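Local coordinates for protein cyclopropane mycolic acid synthase MmaA2 (Mycobacterium tuberculosis, PDB 1TPY) that converts a double bond of mycolic acids into a cis-cyclopropane ring, using S-adenosyl-L-methionine as the source of the methylene carbon, at residues A[5-16]-A[141-149]. Sequence-based numbering, arbitrary orientation.
Sequences LTPHFEDVQAHY and HFGHDRHAD. With SAH (S-adenosyl-L-homocysteine), chain C; 16A (cetyl-trimethyl-ammonium), chain D.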
loop_
_atom_site.group_PDB
_atom_site.type_symbol
_atom_site.label_atom_id
_atom_site.label_comp_id
_atom_site.label_asym_id
_atom_site.label_seq_id
_atom_site.Cartn_x
_atom_site.Cartn_y
_atom_site.Cartn_z
ATOM N N LEU A 5 20.703 -1.025 -7.205
ATOM C CA LEU A 5 19.350 -0.984 -6.678
ATOM C C LEU A 5 18.615 0.234 -7.210
ATOM O O LEU A 5 18.304 1.173 -6.483
ATOM C CB LEU A 5 19.329 -1.031 -5.137
ATOM C CG LEU A 5 20.217 -0.193 -4.212
ATOM C CD1 LEU A 5 19.868 1.292 -4.277
ATOM C CD2 LEU A 5 20.018 -0.715 -2.789
ATOM N N THR A 6 18.381 0.228 -8.516
ATOM C CA THR A 6 17.639 1.304 -9.131
ATOM C C THR A 6 16.203 0.786 -9.174
ATOM O O THR A 6 15.952 -0.361 -9.555
ATOM C CB THR A 6 18.178 1.643 -10.545
ATOM O OG1 THR A 6 18.411 0.445 -11.286
ATOM C CG2 THR A 6 19.490 2.422 -10.436
ATOM N N PRO A 7 15.245 1.614 -8.727
ATOM C CA PRO A 7 13.815 1.297 -8.679
ATOM C C PRO A 7 13.242 0.581 -9.902
ATOM O O PRO A 7 13.682 0.797 -11.035
ATOM C CB PRO A 7 13.179 2.663 -8.456
ATOM C CG PRO A 7 14.179 3.336 -7.575
ATOM C CD PRO A 7 15.489 2.986 -8.246
ATOM N N HIS A 8 12.260 -0.282 -9.661
ATOM C CA HIS A 8 11.601 -1.009 -10.743
ATOM C C HIS A 8 10.458 -0.141 -11.272
ATOM O O HIS A 8 9.278 -0.476 -11.109
ATOM C CB HIS A 8 11.050 -2.340 -10.227
ATOM C CG HIS A 8 12.110 -3.298 -9.776
ATOM N ND1 HIS A 8 12.113 -3.874 -8.523
ATOM C CD2 HIS A 8 13.189 -3.801 -10.423
ATOM C CE1 HIS A 8 13.144 -4.693 -8.420
ATOM N NE2 HIS A 8 13.812 -4.667 -9.559
ATOM N N PHE A 9 10.812 0.982 -11.896
ATOM C CA PHE A 9 9.815 1.909 -12.431
ATOM C C PHE A 9 8.815 1.282 -13.397
ATOM O O PHE A 9 7.610 1.438 -13.233
ATOM C CB PHE A 9 10.492 3.097 -13.127
ATOM C CG PHE A 9 11.217 4.025 -12.185
ATOM C CD1 PHE A 9 12.579 3.878 -11.951
ATOM C CD2 PHE A 9 10.528 5.035 -11.520
ATOM C CE1 PHE A 9 13.244 4.719 -11.070
ATOM C CE2 PHE A 9 11.186 5.880 -10.636
ATOM C CZ PHE A 9 12.549 5.722 -10.411
ATOM N N GLU A 10 9.314 0.578 -14.405
ATOM C CA GLU A 10 8.444 -0.035 -15.403
ATOM C C GLU A 10 7.351 -0.940 -14.825
ATOM O O GLU A 10 6.171 -0.742 -15.113
ATOM C CB GLU A 10 9.284 -0.817 -16.425
ATOM C CG GLU A 10 8.485 -1.293 -17.640
ATOM C CD GLU A 10 9.361 -1.912 -18.725
ATOM O OE1 GLU A 10 10.301 -1.228 -19.200
ATOM O OE2 GLU A 10 9.108 -3.078 -19.104
ATOM N N ASP A 11 7.734 -1.925 -14.016
ATOM C CA ASP A 11 6.759 -2.841 -13.422
ATOM C C ASP A 11 5.678 -2.147 -12.612
ATOM O O ASP A 11 4.496 -2.445 -12.765
ATOM C CB ASP A 11 7.444 -3.866 -12.517
ATOM C CG ASP A 11 8.229 -4.893 -13.292
ATOM O OD1 ASP A 11 7.774 -5.282 -14.387
ATOM O OD2 ASP A 11 9.293 -5.322 -12.796
ATOM N N VAL A 12 6.091 -1.232 -11.739
ATOM C CA VAL A 12 5.159 -0.504 -10.883
ATOM C C VAL A 12 4.309 0.471 -11.692
ATOM O O VAL A 12 3.109 0.594 -11.456
ATOM C CB VAL A 12 5.915 0.259 -9.766
ATOM C CG1 VAL A 12 4.936 1.044 -8.898
ATOM C CG2 VAL A 12 6.702 -0.726 -8.910
ATOM N N GLN A 13 4.930 1.153 -12.651
ATOM C CA GLN A 13 4.215 2.112 -13.493
ATOM C C GLN A 13 3.191 1.445 -14.417
ATOM O O GLN A 13 2.153 2.029 -14.724
ATOM C CB GLN A 13 5.214 2.935 -14.319
ATOM C CG GLN A 13 5.979 3.962 -13.495
ATOM C CD GLN A 13 7.026 4.722 -14.296
ATOM O OE1 GLN A 13 7.632 5.670 -13.795
ATOM N NE2 GLN A 13 7.248 4.304 -15.540
ATOM N N ALA A 14 3.485 0.223 -14.853
ATOM C CA ALA A 14 2.585 -0.523 -15.731
ATOM C C ALA A 14 1.203 -0.638 -15.100
ATOM O O ALA A 14 0.209 -0.847 -15.791
ATOM C CB ALA A 14 3.155 -1.917 -16.007
ATOM N N HIS A 15 1.140 -0.502 -13.781
ATOM C CA HIS A 15 -0.140 -0.571 -13.092
ATOM C C HIS A 15 -0.685 0.814 -12.717
ATOM O O HIS A 15 -1.752 1.213 -13.185
ATOM C CB HIS A 15 -0.025 -1.418 -11.818
ATOM C CG HIS A 15 -1.339 -1.679 -11.148
ATOM N ND1 HIS A 15 -2.095 -2.805 -11.402
ATOM C CD2 HIS A 15 -2.056 -0.936 -10.272
ATOM C CE1 HIS A 15 -3.220 -2.742 -10.712
ATOM N NE2 HIS A 15 -3.222 -1.618 -10.019
ATOM N N TYR A 16 0.053 1.549 -11.887
ATOM C CA TYR A 16 -0.417 2.851 -11.416
ATOM C C TYR A 16 -0.471 4.004 -12.400
ATOM O O TYR A 16 -1.100 5.024 -12.117
ATOM C CB TYR A 16 0.376 3.276 -10.176
ATOM C CG TYR A 16 0.390 2.203 -9.121
ATOM C CD1 TYR A 16 1.432 1.281 -9.056
ATOM C CD2 TYR A 16 -0.689 2.042 -8.255
ATOM C CE1 TYR A 16 1.397 0.221 -8.159
ATOM C CE2 TYR A 16 -0.735 0.984 -7.356
ATOM C CZ TYR A 16 0.306 0.079 -7.315
ATOM O OH TYR A 16 0.249 -0.974 -6.443
ATOM N N HIS A 141 5.692 -4.617 -3.593
ATOM C CA HIS A 141 6.391 -4.319 -4.847
ATOM C C HIS A 141 7.913 -4.332 -4.720
ATOM O O HIS A 141 8.621 -4.485 -5.711
ATOM C CB HIS A 141 5.987 -2.936 -5.363
ATOM C CG HIS A 141 4.597 -2.867 -5.909
ATOM N ND1 HIS A 141 4.237 -3.458 -7.102
ATOM C CD2 HIS A 141 3.482 -2.259 -5.437
ATOM C CE1 HIS A 141 2.960 -3.217 -7.342
ATOM N NE2 HIS A 141 2.479 -2.491 -6.348
ATOM N N PHE A 142 8.412 -4.154 -3.504
ATOM C CA PHE A 142 9.850 -4.096 -3.273
ATOM C C PHE A 142 10.665 -5.267 -3.806
ATOM O O PHE A 142 11.765 -5.073 -4.321
ATOM C CB PHE A 142 10.135 -3.928 -1.776
ATOM C CG PHE A 142 9.664 -2.618 -1.206
ATOM C CD1 PHE A 142 9.782 -2.365 0.154
ATOM C CD2 PHE A 142 9.068 -1.656 -2.014
ATOM C CE1 PHE A 142 9.312 -1.175 0.707
ATOM C CE2 PHE A 142 8.595 -0.463 -1.469
ATOM C CZ PHE A 142 8.717 -0.223 -0.102
ATOM N N GLY A 143 10.125 -6.473 -3.689
ATOM C CA GLY A 143 10.847 -7.650 -4.137
ATOM C C GLY A 143 11.571 -8.244 -2.943
ATOM O O GLY A 143 12.208 -7.519 -2.180
ATOM N N HIS A 144 11.472 -9.555 -2.761
ATOM C CA HIS A 144 12.125 -10.205 -1.627
ATOM C C HIS A 144 13.617 -9.904 -1.568
ATOM O O HIS A 144 14.181 -9.733 -0.485
ATOM C CB HIS A 144 11.919 -11.725 -1.684
ATOM C CG HIS A 144 10.493 -12.155 -1.521
ATOM N ND1 HIS A 144 9.477 -11.275 -1.218
ATOM C CD2 HIS A 144 9.917 -13.378 -1.605
ATOM C CE1 HIS A 144 8.338 -11.937 -1.121
ATOM N NE2 HIS A 144 8.577 -13.215 -1.351
ATOM N N ASP A 145 14.252 -9.840 -2.735
ATOM C CA ASP A 145 15.684 -9.583 -2.817
ATOM C C ASP A 145 16.100 -8.210 -2.298
ATOM O O ASP A 145 17.289 -7.941 -2.150
ATOM C CB ASP A 145 16.160 -9.767 -4.262
ATOM C CG ASP A 145 15.592 -8.726 -5.205
ATOM O OD1 ASP A 145 14.432 -8.298 -5.006
ATOM O OD2 ASP A 145 16.303 -8.343 -6.158
ATOM N N ARG A 146 15.134 -7.343 -2.009
ATOM C CA ARG A 146 15.453 -6.012 -1.503
ATOM C C ARG A 146 14.906 -5.713 -0.110
ATOM O O ARG A 146 15.104 -4.614 0.407
ATOM C CB ARG A 146 14.954 -4.944 -2.478
ATOM C CG ARG A 146 15.683 -4.956 -3.806
ATOM C CD ARG A 146 15.226 -3.838 -4.713
ATOM N NE ARG A 146 15.977 -3.847 -5.964
ATOM C CZ ARG A 146 15.857 -2.931 -6.914
ATOM N NH1 ARG A 146 15.012 -1.921 -6.760
ATOM N NH2 ARG A 146 16.585 -3.027 -8.019
ATOM N N HIS A 147 14.222 -6.677 0.500
ATOM C CA HIS A 147 13.667 -6.473 1.837
ATOM C C HIS A 147 14.738 -6.011 2.821
ATOM O O HIS A 147 14.566 -4.998 3.508
ATOM C CB HIS A 147 13.033 -7.761 2.359
ATOM C CG HIS A 147 11.744 -8.123 1.692
ATOM N ND1 HIS A 147 11.241 -7.433 0.609
ATOM C CD2 HIS A 147 10.866 -9.125 1.940
ATOM C CE1 HIS A 147 10.111 -7.994 0.217
ATOM N NE2 HIS A 147 9.861 -9.023 1.007
ATOM N N ALA A 148 15.836 -6.763 2.892
ATOM C CA ALA A 148 16.945 -6.443 3.793
ATOM C C ALA A 148 17.427 -5.008 3.605
ATOM O O ALA A 148 17.551 -4.250 4.571
ATOM C CB ALA A 148 18.105 -7.419 3.568
ATOM N N ASP A 149 17.703 -4.633 2.360
ATOM C CA ASP A 149 18.156 -3.277 2.077
ATOM C C ASP A 149 17.083 -2.256 2.447
ATOM O O ASP A 149 17.403 -1.168 2.936
ATOM C CB ASP A 149 18.539 -3.128 0.603
ATOM C CG ASP A 149 19.915 -3.680 0.304
ATOM O OD1 ASP A 149 20.532 -4.263 1.220
ATOM O OD2 ASP A 149 20.389 -3.533 -0.843
HETATM N N SAH C . 0.291 4.017 -0.025
HETATM C CA SAH C . -0.780 4.349 -0.965
HETATM C CB SAH C . -0.532 3.727 -2.363
HETATM C CG SAH C . -0.345 2.212 -2.452
HETATM S SD SAH C . -0.079 1.623 -4.147
HETATM C C SAH C . -2.137 3.888 -0.430
HETATM O O SAH C . -2.154 3.173 0.588
HETATM O OXT SAH C . -3.166 4.232 -1.041
HETATM C "C5'" SAH C . 1.668 1.140 -4.115
HETATM C "C4'" SAH C . 2.571 2.379 -4.018
HETATM O "O4'" SAH C . 3.931 2.057 -3.639
HETATM C "C3'" SAH C . 2.670 3.163 -5.325
HETATM O "O3'" SAH C . 2.593 4.570 -5.033
HETATM C "C2'" SAH C . 4.017 2.778 -5.865
HETATM O "O2'" SAH C . 4.521 3.761 -6.786
HETATM C "C1'" SAH C . 4.808 2.658 -4.604
HETATM N N9 SAH C . 6.103 1.867 -4.729
HETATM C C8 SAH C . 6.352 0.615 -5.194
HETATM N N7 SAH C . 7.585 0.220 -5.163
HETATM C C5 SAH C . 8.236 1.331 -4.616
HETATM C C6 SAH C . 9.591 1.614 -4.294
HETATM N N6 SAH C . 10.575 0.741 -4.495
HETATM N N1 SAH C . 9.884 2.844 -3.753
HETATM C C2 SAH C . 8.890 3.739 -3.546
HETATM N N3 SAH C . 7.582 3.588 -3.810
HETATM C C4 SAH C . 7.326 2.343 -4.350
HETATM C C1 16A D . -5.834 -5.487 -3.804
HETATM C C2 16A D . -4.593 -6.264 -4.242
HETATM C C3 16A D . -4.612 -7.682 -3.648
HETATM C C4 16A D . -3.434 -8.568 -4.029
HETATM C C5 16A D . -3.600 -9.943 -3.362
HETATM C C6 16A D . -2.483 -10.959 -3.649
HETATM C C7 16A D . -2.282 -11.453 -5.104
HETATM C C8 16A D . -0.915 -12.077 -5.477
HETATM C C9 16A D . 0.355 -11.274 -5.106
HETATM C C10 16A D . 0.537 -9.905 -5.803
HETATM C C11 16A D . 1.512 -8.915 -5.118
HETATM C C12 16A D . 1.362 -7.447 -5.543
HETATM C C13 16A D . 0.589 -6.623 -4.507
HETATM C C14 16A D . 0.364 -5.190 -4.987
HETATM C C15 16A D . -0.637 -4.539 -4.017
HETATM C C16 16A D . -0.998 -3.145 -4.568
HETATM N N1 16A D . -1.986 -2.147 -3.971
HETATM C C17 16A D . -2.346 -0.962 -4.491
HETATM C C18 16A D . -3.312 -2.815 -3.681
HETATM C C19 16A D . -1.472 -1.721 -2.613
#
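With CG opposite its carbonyl carbon (chi1 -67°) and the chain fully extended from CG to NE, R146 sends its guanidinium between L5 and H8. H8 CG, likewise anti to its own carbonyl carbon and beside the backbone N (chi1 -65°), directs the imidazole toward R146 from the opposite direction. Imidazole and guanidinium stack with centres 4.0 Å apart and planes only 16° from parallel. CE1 of H8 sits over the centre of one guanidinium face, while L5 CA covers the other face nearer the rim. At the guanidinium edge, R146 NH2 donates to T6 O at 3.1 Å from above the T6 carbonyl plane; NH1 adds a weak hydrogen bond to the same oxygen. NH1 also forms a salt bridge with E124, a residue that binds S-adenosyl-L-methionine, which should help hold the guanidinium in place.

In this Rossmann-like methyltransferase fold, the N-terminal segment and helix 9-16 lie across the cofactor, whose place is taken here by S-adenosyl-L-homocysteine (SAH). V12 CG1 packs 3.5 Å from SAH O2' on the ribose, and from the other segment H141 CB approaches SAH N7 of the adenine at 3.5 Å. The CB of F142 points away from 5-16, and the edge of its ring meets the adenine, F142 CE2 being 3.6 Å from SAH C5.

Farther along the helix, Y16 OH and H141 NE2 share a hydrogen bond of 2.7 Å, where the cofactor site meets the cetyl-trimethyl-ammonium pocket. One face of the tyrosine ring looks onto the ribose, the opposite one onto H15, and Y16 CE2 lies 3.3 Å from SAH SD. The ammonium end of the detergent reaches the edge of this ring, while its alkyl chain runs past H141.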